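PDB 1U69: PhnB-like domain-containing protein from Pseudomonas aeruginosa, which is of unknown function but belongs to the PhnB-like branch of the glyoxalase superfamily and has been proposed as a potential drug-resistance protein. Local coordinates for residues T8-W12 against H74-F80; L11-A17 against L66-F72; E19-Y24 against D112-W118. All blocks are in the same frame, centred on the assembly; numbering follows the deposited sequence.

Contacts 1 and 2 share Leu-11 and Trp-12 of strand 7-13, with centres about 12 Å apart, so one strand serves two partners: contact 2 ties it to strand 61-67 in its own sheet, and contact 1 packs it against strand 78-84 of the second sheet. Contact 3, its centre about 11 Å from each of the others, sets helix 17-27 against the turn leading into strand 117-122, the neighbour of strand 78-84. Tyr-13 OH lies 2.8 Å from Tyr-24 OH, joining contacts 2 and 3, while Phe-80 N and Ser-117 O, 3.2 Å apart, join contacts 1 and 3. Contacts 1 and 2 also touch the second subunit; contact 3 touches no other chain of the assembly.

Contact 1 of 3, residues T8-W12 against H74-F80; sequences TICLW and HSEAFSF
With CG beside its backbone N (chi1 -66°), Leu-11 divides its two methyl branches between two rings, CD2 to Phe-78 and CD1 to Phe-80, while Phe-78 turns CG the other way, anti to its own N (chi1 163°), and brings its ring up to CD2. The leucine and Phe-78 cross at about a right angle, CD2 lying 3.6 Å from Phe-78 CE2. The other branch, CD1, comes to the edge of the Phe-80 ring near its plane, 3.8 Å from CE2. Ile-9, two residues back on the same side of the strand, adds CG2, which sits 4.2 Å from CZ of Phe-80 and equally close to CZ of Phe-78. The two phenyl rings are themselves engaged: Phe-78 CZ stands over the centre of the Phe-80 ring, 3.7 Å above its plane.

At the far end the contact turns polar. His-74 NE2 donates to Trp-12 O at 2.8 Å, arriving in the carbonyl plane on a lone pair with an N-H...O angle of 150°. Leu-11 CD2 lies 4.1 Å from CE1 of the same imidazole. The indole NH of Trp-12 is used separately, by Gly-69 O. Strands 8-12 and 78-80 are not hydrogen-bonded to each other here; the axes of these short segments come no nearer than 10.7 Å, and each pairs with a neighbour in its own sheet and with a strand of the second subunit, whose Phe-78 stacks on Phe-78 of this chain.

The chemistry is thus that of a buried aliphatic-aromatic core closed at one end by a single imidazole-to-carbonyl bond. Because NE2 is the donor, the histidine carries a proton on that nitrogen, and the bond limits the rotation of the ring, which turns its NE2 edge to the strand.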
loop_
_atom_site.group_PDB
_atom_site.type_symbol
_atom_site.label_atom_id
_atom_site.label_comp_id
_atom_site.label_asym_id
_atom_site.label_seq_id
_atom_site.Cartn_x
_atom_site.Cartn_y
_atom_site.Cartn_z
ATOM N N THR A 8 9.811 -6.876 -6.552
ATOM C CA THR A 8 10.534 -5.618 -6.758
ATOM C C THR A 8 10.383 -5.184 -8.209
ATOM O O THR A 8 10.481 -6.005 -9.112
ATOM C CB THR A 8 12.029 -5.841 -6.424
ATOM O OG1 THR A 8 12.163 -6.282 -5.057
ATOM C CG2 THR A 8 12.834 -4.550 -6.515
ATOM N N ILE A 9 10.128 -3.901 -8.434
ATOM C CA ILE A 9 10.008 -3.345 -9.784
ATOM C C ILE A 9 11.421 -3.138 -10.320
ATOM O O ILE A 9 12.144 -2.324 -9.771
ATOM C CB ILE A 9 9.219 -2.006 -9.742
ATOM C CG1 ILE A 9 7.718 -2.226 -9.504
ATOM C CG2 ILE A 9 9.362 -1.221 -11.071
ATOM C CD1 ILE A 9 7.331 -3.136 -8.394
ATOM N N CYS A 10 11.805 -3.856 -11.378
ATOM C CA CYS A 10 13.148 -3.769 -11.965
ATOM C C CYS A 10 13.106 -2.947 -13.247
ATOM O O CYS A 10 12.378 -3.278 -14.167
ATOM C CB CYS A 10 13.691 -5.170 -12.254
ATOM S SG CYS A 10 15.401 -5.200 -12.805
ATOM N N LEU A 11 13.870 -1.859 -13.281
ATOM C CA LEU A 11 13.882 -0.946 -14.413
ATOM C C LEU A 11 15.272 -0.946 -15.022
ATOM O O LEU A 11 16.262 -0.855 -14.300
ATOM C CB LEU A 11 13.511 0.456 -13.955
ATOM C CG LEU A 11 12.067 0.563 -13.448
ATOM C CD1 LEU A 11 11.889 1.868 -12.711
ATOM C CD2 LEU A 11 11.094 0.429 -14.606
ATOM N N TRP A 12 15.320 -1.043 -16.350
ATOM C CA TRP A 12 16.561 -1.173 -17.119
ATOM C C TRP A 12 17.128 0.207 -17.421
ATOM O O TRP A 12 16.402 1.099 -17.863
ATOM C CB TRP A 12 16.262 -1.913 -18.428
ATOM C CG TRP A 12 17.433 -2.480 -19.169
ATOM C CD1 TRP A 12 18.356 -1.793 -19.897
ATOM C CD2 TRP A 12 17.767 -3.859 -19.291
ATOM N NE1 TRP A 12 19.255 -2.667 -20.456
ATOM C CE2 TRP A 12 18.919 -3.943 -20.102
ATOM C CE3 TRP A 12 17.214 -5.039 -18.799
ATOM C CZ2 TRP A 12 19.529 -5.154 -20.415
ATOM C CZ3 TRP A 12 17.824 -6.249 -19.111
ATOM C CH2 TRP A 12 18.972 -6.294 -19.904
ATOM N N HIS A 74 12.606 1.604 -22.971
ATOM C CA HIS A 74 11.313 1.756 -22.280
ATOM C C HIS A 74 10.200 2.188 -23.239
ATOM O O HIS A 74 10.441 2.762 -24.296
ATOM C CB HIS A 74 11.418 2.770 -21.114
ATOM C CG HIS A 74 12.240 2.261 -19.976
ATOM N ND1 HIS A 74 11.807 1.257 -19.142
ATOM C CD2 HIS A 74 13.503 2.555 -19.585
ATOM C CE1 HIS A 74 12.766 0.960 -18.281
ATOM N NE2 HIS A 74 13.805 1.727 -18.532
ATOM N N SER A 75 8.966 1.900 -22.847
ATOM C CA SER A 75 7.791 2.465 -23.500
ATOM C C SER A 75 6.614 2.552 -22.554
ATOM O O SER A 75 6.695 2.090 -21.419
ATOM C CB SER A 75 7.398 1.646 -24.725
ATOM O OG SER A 75 6.611 0.516 -24.373
ATOM N N GLU A 76 5.518 3.109 -23.056
ATOM C CA GLU A 76 4.322 3.368 -22.262
ATOM C C GLU A 76 3.617 2.093 -21.819
ATOM O O GLU A 76 2.643 2.167 -21.089
ATOM C CB GLU A 76 3.319 4.202 -23.054
ATOM C CG GLU A 76 3.709 5.673 -23.146
ATOM C CD GLU A 76 4.573 6.009 -24.335
ATOM O OE1 GLU A 76 5.154 5.106 -24.981
ATOM O OE2 GLU A 76 4.701 7.243 -24.612
ATOM N N ALA A 77 4.087 0.941 -22.284
ATOM C CA ALA A 77 3.587 -0.340 -21.787
ATOM C C ALA A 77 3.689 -0.411 -20.260
ATOM O O ALA A 77 2.839 -1.022 -19.602
ATOM C CB ALA A 77 4.333 -1.501 -22.442
ATOM N N PHE A 78 4.710 0.239 -19.702
ATOM C CA PHE A 78 4.839 0.401 -18.248
ATOM C C PHE A 78 4.854 1.869 -17.894
ATOM O O PHE A 78 5.509 2.669 -18.577
ATOM C CB PHE A 78 6.130 -0.230 -17.731
ATOM C CG PHE A 78 6.508 0.238 -16.357
ATOM C CD1 PHE A 78 5.957 -0.339 -15.242
ATOM C CD2 PHE A 78 7.399 1.285 -16.178
ATOM C CE1 PHE A 78 6.306 0.113 -13.968
ATOM C CE2 PHE A 78 7.718 1.750 -14.931
ATOM C CZ PHE A 78 7.183 1.167 -13.823
ATOM N N SER A 79 4.177 2.220 -16.802
ATOM C CA SER A 79 4.310 3.545 -16.219
ATOM C C SER A 79 4.038 3.511 -14.711
ATOM O O SER A 79 3.353 2.622 -14.209
ATOM C CB SER A 79 3.353 4.555 -16.878
ATOM O OG SER A 79 2.006 4.127 -16.782
ATOM N N PHE A 80 4.599 4.484 -14.006
ATOM C CA PHE A 80 4.239 4.764 -12.607
ATOM C C PHE A 80 3.104 5.777 -12.666
ATOM O O PHE A 80 3.236 6.777 -13.334
ATOM C CB PHE A 80 5.393 5.416 -11.851
ATOM C CG PHE A 80 6.528 4.501 -11.499
ATOM C CD1 PHE A 80 6.373 3.512 -10.533
ATOM C CD2 PHE A 80 7.788 4.700 -12.050
ATOM C CE1 PHE A 80 7.445 2.702 -10.176
ATOM C CE2 PHE A 80 8.862 3.893 -11.691
ATOM C CZ PHE A 80 8.692 2.905 -10.761
#

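Contact 2 of 3, residues L11-A17 against L66-F72; sequences LWYDSAA and LNGGPAF
Trp-12 lies between Gly-68 and Phe-72, its indole clasped on both faces. Phe-72 presents an edge to one face in a T-shaped pair, the planes at 87° and CD2 3.5 Å from Trp-12 CH2; the CA of Gly-68 rests 3.1 Å above the plane on the opposite face, an approach so close that the lack of a side chain at this glycine matters. In the ring plane, NE1 donates to Gly-69 O at 2.8 Å, although the bond is bent and the donor is tilted from the carbonyl plane. Leu-66 runs alongside the indole, pointing the same way, with CD2 near CE3.

Behind this first shell stands a parallel strand pairing. Leu-66 N donates to Leu-11 O and Leu-66 O accepts from Tyr-13 N, bracketing Trp-12. The strands then part, with Asn-67 at the centre of an inverse gamma turn: Tyr-13 O receives Gly-68 N at 3.0 Å and, weakly, Gly-69 N. Gly-69 has a positive phi (85°), a backbone shape suited to glycine, and it turns its carbonyl to the indole.

The other side of the pairing carries Asn-67. With CG beside its backbone N (chi1 -74°), its amide reaches the start of helix 17-27, where OD1 accepts Ala-17 N at 2.9 Å in the amide plane on a lone pair. Its ND2 is held in turn by Val-51 O, which fixes the orientation of the amide.

Strand 7-13 is thereby joined to the end of strand 61-67, while Asn-67 links strand 61-67 to strand 51-58 and to the start of helix 17-27, the helix that follows strand 7-13. On the Tyr-13 side, Trp-114 meets the tyrosine ring edge-to-face; beyond Trp-12 and Phe-72, Glu-76 of the second subunit packs against both aromatic residues.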
loop_
_atom_site.group_PDB
_atom_site.type_symbol
_atom_site.label_atom_id
_atom_site.label_comp_id
_atom_site.label_asym_id
_atom_site.label_seq_id
_atom_site.Cartn_x
_atom_site.Cartn_y
_atom_site.Cartn_z
ATOM N N LEU A 11 13.870 -1.859 -13.281
ATOM C CA LEU A 11 13.882 -0.946 -14.413
ATOM C C LEU A 11 15.272 -0.946 -15.022
ATOM O O LEU A 11 16.262 -0.855 -14.300
ATOM C CB LEU A 11 13.511 0.456 -13.955
ATOM C CG LEU A 11 12.067 0.563 -13.448
ATOM C CD1 LEU A 11 11.889 1.868 -12.711
ATOM C CD2 LEU A 11 11.094 0.429 -14.606
ATOM N N TRP A 12 15.320 -1.043 -16.350
ATOM C CA TRP A 12 16.561 -1.173 -17.119
ATOM C C TRP A 12 17.128 0.207 -17.421
ATOM O O TRP A 12 16.402 1.099 -17.863
ATOM C CB TRP A 12 16.262 -1.913 -18.428
ATOM C CG TRP A 12 17.433 -2.480 -19.169
ATOM C CD1 TRP A 12 18.356 -1.793 -19.897
ATOM C CD2 TRP A 12 17.767 -3.859 -19.291
ATOM N NE1 TRP A 12 19.255 -2.667 -20.456
ATOM C CE2 TRP A 12 18.919 -3.943 -20.102
ATOM C CE3 TRP A 12 17.214 -5.039 -18.799
ATOM C CZ2 TRP A 12 19.529 -5.154 -20.415
ATOM C CZ3 TRP A 12 17.824 -6.249 -19.111
ATOM C CH2 TRP A 12 18.972 -6.294 -19.904
ATOM N N TYR A 13 18.423 0.374 -17.182
ATOM C CA TYR A 13 19.149 1.600 -17.523
ATOM C C TYR A 13 20.408 1.257 -18.310
ATOM O O TYR A 13 20.921 0.144 -18.223
ATOM C CB TYR A 13 19.542 2.384 -16.259
ATOM C CG TYR A 13 18.357 2.882 -15.479
ATOM C CD1 TYR A 13 17.787 4.120 -15.753
ATOM C CD2 TYR A 13 17.792 2.100 -14.467
ATOM C CE1 TYR A 13 16.673 4.559 -15.067
ATOM C CE2 TYR A 13 16.690 2.535 -13.769
ATOM C CZ TYR A 13 16.131 3.756 -14.068
ATOM O OH TYR A 13 15.009 4.144 -13.372
ATOM N N ASP A 14 20.876 2.228 -19.089
ATOM C CA ASP A 14 22.157 2.177 -19.777
ATOM C C ASP A 14 23.181 2.931 -18.918
ATOM O O ASP A 14 23.369 4.147 -19.062
ATOM C CB ASP A 14 22.009 2.849 -21.144
ATOM C CG ASP A 14 23.249 2.749 -21.994
ATOM O OD1 ASP A 14 24.176 2.014 -21.628
ATOM O OD2 ASP A 14 23.355 3.382 -23.061
ATOM N N SER A 15 23.819 2.212 -18.011
ATOM C CA SER A 15 24.818 2.774 -17.109
ATOM C C SER A 15 24.376 4.016 -16.317
ATOM O O SER A 15 25.203 4.882 -16.054
ATOM C CB SER A 15 26.065 3.156 -17.912
ATOM O OG SER A 15 25.883 4.453 -18.464
ATOM N N ALA A 16 23.099 4.137 -15.974
ATOM C CA ALA A 16 22.592 5.335 -15.298
ATOM C C ALA A 16 21.726 5.046 -14.066
ATOM O O ALA A 16 21.079 5.965 -13.547
ATOM C CB ALA A 16 21.792 6.161 -16.283
ATOM N N ALA A 17 21.705 3.797 -13.590
ATOM C CA ALA A 17 20.804 3.410 -12.498
ATOM C C ALA A 17 20.988 4.240 -11.236
ATOM O O ALA A 17 20.009 4.629 -10.599
ATOM C CB ALA A 17 20.944 1.910 -12.169
ATOM N N LEU A 66 18.723 -1.536 -12.922
ATOM C CA LEU A 66 19.684 -2.491 -13.463
ATOM C C LEU A 66 20.452 -1.854 -14.595
ATOM O O LEU A 66 19.858 -1.443 -15.582
ATOM C CB LEU A 66 18.933 -3.718 -13.989
ATOM C CG LEU A 66 19.714 -4.797 -14.750
ATOM C CD1 LEU A 66 20.823 -5.425 -13.929
ATOM C CD2 LEU A 66 18.727 -5.890 -15.176
ATOM N N ASN A 67 21.776 -1.786 -14.455
ATOM C CA ASN A 67 22.634 -1.322 -15.542
ATOM C C ASN A 67 22.891 -2.438 -16.549
ATOM O O ASN A 67 23.860 -3.184 -16.449
ATOM C CB ASN A 67 23.941 -0.752 -14.989
ATOM C CG ASN A 67 23.743 0.612 -14.346
ATOM O OD1 ASN A 67 22.877 1.377 -14.779
ATOM N ND2 ASN A 67 24.531 0.921 -13.314
ATOM N N GLY A 68 22.021 -2.518 -17.545
ATOM C CA GLY A 68 22.085 -3.568 -18.542
ATOM C C GLY A 68 22.520 -3.110 -19.905
ATOM O O GLY A 68 22.531 -3.918 -20.828
ATOM N N GLY A 69 22.883 -1.839 -20.063
ATOM C CA GLY A 69 23.317 -1.336 -21.352
ATOM C C GLY A 69 22.153 -0.914 -22.227
ATOM O O GLY A 69 21.010 -0.868 -21.784
ATOM N N PRO A 70 22.437 -0.571 -23.481
ATOM C CA PRO A 70 21.397 -0.114 -24.415
ATOM C C PRO A 70 20.498 -1.187 -25.049
ATOM O O PRO A 70 19.793 -0.837 -26.003
ATOM C CB PRO A 70 22.221 0.598 -25.506
ATOM C CG PRO A 70 23.467 -0.096 -25.501
ATOM C CD PRO A 70 23.781 -0.519 -24.083
ATOM N N ALA A 71 20.474 -2.419 -24.538
ATOM C CA ALA A 71 19.850 -3.526 -25.264
ATOM C C ALA A 71 18.348 -3.371 -25.353
ATOM O O ALA A 71 17.746 -3.757 -26.344
ATOM C CB ALA A 71 20.189 -4.876 -24.632
ATOM N N PHE A 72 17.746 -2.818 -24.308
ATOM C CA PHE A 72 16.297 -2.637 -24.285
ATOM C C PHE A 72 15.925 -1.185 -24.023
ATOM O O PHE A 72 16.658 -0.450 -23.342
ATOM C CB PHE A 72 15.660 -3.568 -23.240
ATOM C CG PHE A 72 15.963 -5.025 -23.470
ATOM C CD1 PHE A 72 15.354 -5.723 -24.515
ATOM C CD2 PHE A 72 16.876 -5.693 -22.676
ATOM C CE1 PHE A 72 15.636 -7.068 -24.738
ATOM C CE2 PHE A 72 17.164 -7.044 -22.894
ATOM C CZ PHE A 72 16.546 -7.726 -23.926
#

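Contact 3 of 3, residues E19-Y24 against D112-W118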
loop_
_atom_site.group_PDB
_atom_site.type_symbol
_atom_site.label_atom_id
_atom_site.label_comp_id
_atom_site.label_asym_id
_atom_site.label_seq_id
_atom_site.Cartn_x
_atom_site.Cartn_y
_atom_site.Cartn_z
ATOM N N GLU A 19 22.310 7.321 -10.948
ATOM C CA GLU A 19 21.903 8.702 -11.212
ATOM C C GLU A 19 20.391 8.823 -11.159
ATOM O O GLU A 19 19.874 9.768 -10.575
ATOM C CB GLU A 19 22.395 9.211 -12.577
ATOM C CG GLU A 19 21.998 10.673 -12.859
ATOM C CD GLU A 19 22.258 11.126 -14.284
ATOM O OE1 GLU A 19 23.142 10.536 -14.951
ATOM O OE2 GLU A 19 21.593 12.091 -14.736
ATOM N N ALA A 20 19.700 7.874 -11.803
ATOM C CA ALA A 20 18.241 7.866 -11.843
ATOM C C ALA A 20 17.663 7.724 -10.458
ATOM O O ALA A 20 16.820 8.516 -10.061
ATOM C CB ALA A 20 17.742 6.760 -12.733
ATOM N N ALA A 21 18.128 6.718 -9.713
ATOM C CA ALA A 21 17.628 6.446 -8.361
ATOM C C ALA A 21 17.824 7.662 -7.459
ATOM O O ALA A 21 16.941 8.030 -6.674
ATOM C CB ALA A 21 18.331 5.243 -7.785
ATOM N N THR A 22 18.988 8.281 -7.581
ATOM C CA THR A 22 19.317 9.454 -6.793
ATOM C C THR A 22 18.369 10.595 -7.147
ATOM O O THR A 22 17.878 11.298 -6.272
ATOM C CB THR A 22 20.767 9.869 -7.048
ATOM O OG1 THR A 22 21.644 8.823 -6.608
ATOM C CG2 THR A 22 21.135 11.069 -6.198
ATOM N N PHE A 23 18.131 10.788 -8.441
ATOM C CA PHE A 23 17.183 11.802 -8.902
ATOM C C PHE A 23 15.780 11.554 -8.354
ATOM O O PHE A 23 15.114 12.482 -7.909
ATOM C CB PHE A 23 17.155 11.843 -10.442
ATOM C CG PHE A 23 16.081 12.745 -11.016
ATOM C CD1 PHE A 23 16.219 14.112 -10.991
ATOM C CD2 PHE A 23 14.928 12.212 -11.566
ATOM C CE1 PHE A 23 15.217 14.932 -11.504
ATOM C CE2 PHE A 23 13.930 13.033 -12.086
ATOM C CZ PHE A 23 14.084 14.389 -12.049
ATOM N N TYR A 24 15.315 10.311 -8.401
ATOM C CA TYR A 24 13.969 10.034 -7.935
ATOM C C TYR A 24 13.891 10.330 -6.437
ATOM O O TYR A 24 12.903 10.865 -5.954
ATOM C CB TYR A 24 13.569 8.582 -8.194
ATOM C CG TYR A 24 13.615 8.101 -9.631
ATOM C CD1 TYR A 24 13.314 8.941 -10.710
ATOM C CD2 TYR A 24 13.940 6.781 -9.912
ATOM C CE1 TYR A 24 13.351 8.471 -12.022
ATOM C CE2 TYR A 24 13.958 6.301 -11.214
ATOM C CZ TYR A 24 13.683 7.154 -12.270
ATOM O OH TYR A 24 13.703 6.663 -13.558
ATOM N N ASP A 112 10.679 10.519 -18.225
ATOM C CA ASP A 112 11.908 11.014 -17.609
ATOM C C ASP A 112 13.111 10.899 -18.555
ATOM O O ASP A 112 13.009 10.428 -19.690
ATOM C CB ASP A 112 12.166 10.399 -16.220
ATOM C CG ASP A 112 12.530 8.923 -16.239
ATOM O OD1 ASP A 112 13.034 8.413 -17.265
ATOM O OD2 ASP A 112 12.393 8.218 -15.188
ATOM N N LYS A 113 14.250 11.362 -18.051
ATOM C CA LYS A 113 15.499 11.413 -18.794
ATOM C C LYS A 113 15.915 10.065 -19.360
ATOM O O LYS A 113 16.585 10.021 -20.389
ATOM C CB LYS A 113 16.596 11.924 -17.847
ATOM C CG LYS A 113 17.983 12.002 -18.438
ATOM C CD LYS A 113 18.913 12.799 -17.539
ATOM C CE LYS A 113 20.284 12.953 -18.166
ATOM N NZ LYS A 113 21.275 13.441 -17.187
ATOM N N TRP A 114 15.516 8.978 -18.689
ATOM C CA TRP A 114 15.938 7.614 -19.023
ATOM C C TRP A 114 14.848 6.892 -19.808
ATOM O O TRP A 114 14.974 5.713 -20.127
ATOM C CB TRP A 114 16.342 6.877 -17.727
ATOM C CG TRP A 114 17.369 7.697 -17.008
ATOM C CD1 TRP A 114 18.706 7.745 -17.280
ATOM C CD2 TRP A 114 17.134 8.686 -16.000
ATOM N NE1 TRP A 114 19.323 8.675 -16.476
ATOM C CE2 TRP A 114 18.383 9.263 -15.675
ATOM C CE3 TRP A 114 16.000 9.124 -15.311
ATOM C CZ2 TRP A 114 18.519 10.252 -14.712
ATOM C CZ3 TRP A 114 16.135 10.103 -14.363
ATOM C CH2 TRP A 114 17.386 10.666 -14.072
ATOM N N GLY A 115 13.803 7.639 -20.164
ATOM C CA GLY A 115 12.746 7.152 -21.022
ATOM C C GLY A 115 11.596 6.469 -20.323
ATOM O O GLY A 115 10.715 5.938 -21.008
ATOM N N ILE A 116 11.578 6.489 -18.991
ATOM C CA ILE A 116 10.523 5.807 -18.230
ATOM C C ILE A 116 9.300 6.704 -18.167
ATOM O O ILE A 116 9.419 7.912 -17.968
ATOM C CB ILE A 116 11.040 5.449 -16.833
ATOM C CG1 ILE A 116 12.102 4.351 -16.976
ATOM C CG2 ILE A 116 9.901 5.030 -15.915
ATOM C CD1 ILE A 116 13.053 4.290 -15.862
ATOM N N SER A 117 8.128 6.116 -18.344
ATOM C CA SER A 117 6.876 6.858 -18.334
ATOM C C SER A 117 6.339 7.059 -16.915
ATOM O O SER A 117 6.277 6.123 -16.118
ATOM C CB SER A 117 5.807 6.138 -19.162
ATOM O OG SER A 117 6.034 6.274 -20.570
ATOM N N TRP A 118 5.958 8.292 -16.614
ATOM C CA TRP A 118 5.287 8.650 -15.372
ATOM C C TRP A 118 3.951 9.277 -15.720
ATOM O O TRP A 118 3.846 9.951 -16.736
ATOM C CB TRP A 118 6.127 9.673 -14.592
ATOM C CG TRP A 118 7.430 9.140 -14.134
ATOM C CD1 TRP A 118 8.562 9.007 -14.877
ATOM C CD2 TRP A 118 7.742 8.635 -12.834
ATOM N NE1 TRP A 118 9.567 8.457 -14.116
ATOM C CE2 TRP A 118 9.089 8.218 -12.858
ATOM C CE3 TRP A 118 7.019 8.497 -11.642
ATOM C CZ2 TRP A 118 9.730 7.680 -11.746
ATOM C CZ3 TRP A 118 7.659 7.949 -10.537
ATOM C CH2 TRP A 118 8.997 7.541 -10.603
HETATM O O HOH W 1 22.046 9.758 -17.504
#
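Residues 19-24 form rather more than one and a half turns within helix 17-27, facing a type I turn from Asp-112 to Gly-115 that leads into strand 117-122; the nearest CA atoms, those of Ala-20 and Trp-114, are 7.5 Å apart. Gly-115 has a positive phi (89°), which suits glycine because a CB would be jammed against the carbonyl O of Trp-114. Asp-112 OD1 accepts Trp-114 N in an Asx turn and also Ile-116 N, the two donors reaching it from opposite faces of the carboxylate.

The small Ala-20 lets the Trp-114 indole lie against the helix: its CB stands 3.7 Å from the centroid of the six-membered ring, almost on the normal, a CH-pi contact. Lys-113 CB covers the opposite face. At the indole edge are Phe-23 CD2 and Glu-19 OE2. The latter takes Lys-113 NZ on its syn lone pair in a salt bridge of 2.8 Å, while a water bridges Glu-19 OE1 and Trp-114 NE1.

Deeper in, Tyr-24 OH donates to Asp-112 OD2 at 2.6 Å on the syn side, and Trp-118 NE1 reaches the same oxygen at 3.0 Å from the opposite face. Four donors therefore grip this buried carboxylate, which would be expected to stabilise its charged form. Trp-118 also directs an edge at the Tyr-24 ring, CZ2 lying 3.7 Å from CE1.

Phe-23, Tyr-24, Trp-114 and Trp-118 make an aromatic cluster between helix 17-27 and the turn with the start of strand 117-122. Tyr-13 of strand 7-13 extends it, its hydroxyl hydrogen-bonded to that of Tyr-24, while Trp-118 stacks on Phe-28 and meets Phe-80 of the adjacent strand 78-84.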